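PDB 5HIU: GTPase activator-like protein from Chaetomium thermophilum, which is the fungal counterpart of TSC2, a probable GTPase activator, represented here by its helical N-terminal part. Local coordinates for residues 195-199 with 236-242. Sequence-based numbering, arbitrary orientation.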
loop_
_atom_site.group_PDB
_atom_site.type_symbol
_atom_site.label_atom_id
_atom_site.label_comp_id
_atom_site.label_asym_id
_atom_site.label_seq_id
_atom_site.Cartn_x
_atom_site.Cartn_y
_atom_site.Cartn_z
ATOM N N ILE A 195 -1.443 1.574 13.687
ATOM C CA ILE A 195 -0.786 2.770 13.166
ATOM C C ILE A 195 -1.610 3.999 13.520
ATOM O O ILE A 195 -1.091 4.976 14.054
ATOM C CB ILE A 195 -0.538 2.651 11.649
ATOM C CG1 ILE A 195 0.698 1.773 11.413
ATOM C CG2 ILE A 195 -0.278 4.009 11.031
ATOM C CD1 ILE A 195 0.885 1.261 10.003
ATOM N N LYS A 196 -2.907 3.919 13.276
ATOM C CA LYS A 196 -3.801 5.036 13.521
ATOM C C LYS A 196 -3.716 5.488 14.963
ATOM O O LYS A 196 -3.476 6.668 15.228
ATOM C CB LYS A 196 -5.240 4.660 13.166
ATOM C CG LYS A 196 -6.233 5.746 13.500
ATOM C CD LYS A 196 -7.526 5.663 12.723
ATOM C CE LYS A 196 -8.583 6.554 13.379
ATOM N NZ LYS A 196 -9.847 6.724 12.594
ATOM N N PHE A 197 -3.888 4.543 15.883
ATOM C CA PHE A 197 -3.986 4.855 17.316
ATOM C C PHE A 197 -2.683 4.882 18.108
ATOM O O PHE A 197 -2.672 5.425 19.188
ATOM C CB PHE A 197 -4.947 3.892 18.000
ATOM C CG PHE A 197 -6.356 4.019 17.517
ATOM C CD1 PHE A 197 -7.098 5.148 17.806
ATOM C CD2 PHE A 197 -6.942 3.010 16.747
ATOM C CE1 PHE A 197 -8.401 5.276 17.354
ATOM C CE2 PHE A 197 -8.251 3.126 16.292
ATOM C CZ PHE A 197 -8.979 4.263 16.600
ATOM N N ASN A 198 -1.592 4.336 17.587
ATOM C CA ASN A 198 -0.410 4.103 18.428
ATOM C C ASN A 198 0.893 4.118 17.657
ATOM O O ASN A 198 1.824 3.378 17.985
ATOM C CB ASN A 198 -0.538 2.730 19.125
ATOM C CG ASN A 198 -1.479 2.756 20.291
ATOM O OD1 ASN A 198 -1.302 3.540 21.191
ATOM N ND2 ASN A 198 -2.471 1.902 20.285
ATOM N N PHE A 199 0.967 4.961 16.640
ATOM C CA PHE A 199 2.189 5.093 15.860
ATOM C C PHE A 199 3.376 5.661 16.649
ATOM O O PHE A 199 4.526 5.362 16.332
ATOM C CB PHE A 199 1.978 5.946 14.601
ATOM C CG PHE A 199 3.219 6.067 13.790
ATOM C CD1 PHE A 199 3.610 5.032 12.953
ATOM C CD2 PHE A 199 4.039 7.149 13.935
ATOM C CE1 PHE A 199 4.788 5.112 12.233
ATOM C CE2 PHE A 199 5.214 7.236 13.217
ATOM C CZ PHE A 199 5.594 6.217 12.365
ATOM N N SER A 236 -2.156 4.873 5.997
ATOM C CA SER A 236 -2.155 5.047 7.420
ATOM C C SER A 236 -0.844 5.610 7.856
ATOM O O SER A 236 -0.807 6.566 8.639
ATOM C CB SER A 236 -2.367 3.737 8.144
ATOM O OG SER A 236 -3.733 3.553 8.380
ATOM N N LEU A 237 0.240 5.007 7.384
ATOM C CA LEU A 237 1.532 5.477 7.804
ATOM C C LEU A 237 1.588 6.958 7.572
ATOM O O LEU A 237 1.813 7.732 8.510
ATOM C CB LEU A 237 2.666 4.786 7.068
ATOM C CG LEU A 237 3.021 3.419 7.627
ATOM C CD1 LEU A 237 4.265 2.913 6.918
ATOM C CD2 LEU A 237 3.273 3.464 9.127
ATOM N N VAL A 238 1.336 7.363 6.334
ATOM C CA VAL A 238 1.499 8.773 5.987
ATOM C C VAL A 238 0.480 9.640 6.703
ATOM O O VAL A 238 0.783 10.734 7.098
ATOM C CB VAL A 238 1.511 9.042 4.463
ATOM C CG1 VAL A 238 2.675 8.314 3.808
ATOM C CG2 VAL A 238 0.212 8.630 3.807
ATOM N N THR A 239 -0.728 9.152 6.889
ATOM C CA THR A 239 -1.730 9.956 7.539
ATOM C C THR A 239 -1.375 10.144 9.011
ATOM O O THR A 239 -1.453 11.258 9.527
ATOM C CB THR A 239 -3.140 9.336 7.400
ATOM O OG1 THR A 239 -3.439 9.077 6.026
ATOM C CG2 THR A 239 -4.193 10.272 7.919
ATOM N N PHE A 240 -0.965 9.080 9.693
ATOM C CA PHE A 240 -0.818 9.139 11.173
ATOM C C PHE A 240 0.590 9.087 11.752
ATOM O O PHE A 240 0.763 9.370 12.916
ATOM C CB PHE A 240 -1.644 8.046 11.809
ATOM C CG PHE A 240 -3.095 8.125 11.460
ATOM C CD1 PHE A 240 -3.886 9.136 11.980
ATOM C CD2 PHE A 240 -3.673 7.196 10.601
ATOM C CE1 PHE A 240 -5.231 9.217 11.651
ATOM C CE2 PHE A 240 -5.022 7.276 10.276
ATOM C CZ PHE A 240 -5.795 8.282 10.793
ATOM N N GLY A 241 1.575 8.737 10.939
ATOM C CA GLY A 241 2.977 8.736 11.334
ATOM C C GLY A 241 3.821 9.275 10.199
ATOM O O GLY A 241 3.496 10.333 9.634
ATOM N N SER A 242 4.881 8.543 9.840
ATOM C CA SER A 242 5.792 8.966 8.770
ATOM C C SER A 242 6.581 7.849 8.120
ATOM O O SER A 242 6.989 6.904 8.763
ATOM C CB SER A 242 6.784 9.995 9.271
ATOM O OG SER A 242 7.779 10.239 8.287
#
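Phe199 and Lys196 reach across to the end of helix 224-240 in this all-helical, solenoid-like N-terminal part of TSC2, where the C-terminal part of helix 179-198 packs beside it. The ring of Phe199 lies over Gly241, where the chain leaves helix 224-240. With CG anti to the backbone N (chi1 -179°), the phenyl swings over the chain turn and takes the Gly241 CA on one face, 3.5 Å from the ring centroid and offset toward the rim, as a CH-pi contact. Having no side chain, Gly241 lets the ring settle directly on the backbone. Farther round, Phe199 CE1 meets Leu237 CD2 at 3.8 Å, the two side chains meeting almost perpendicularly.

That same methyl also receives Ile195, whose CD1 is 3.4 Å from Leu237 CD2; Ile207 and Leu210 of helix 204-219 add to this apolar layer. The other branch of Ile195 rests on Ser236, with Ile195 CG2 3.6 Å from Ser236 CB.

On the exposed flank, Lys196 runs along Phe240 in the same direction. The extended lysine chain lays CG over one face of the Phe240 ring, 3.9 Å from the centroid and 17° off the normal, while Thr239 CG2 covers the opposite face. One bond farther along, Lys196 CD stands 3.7 Å from Phe240 CZ.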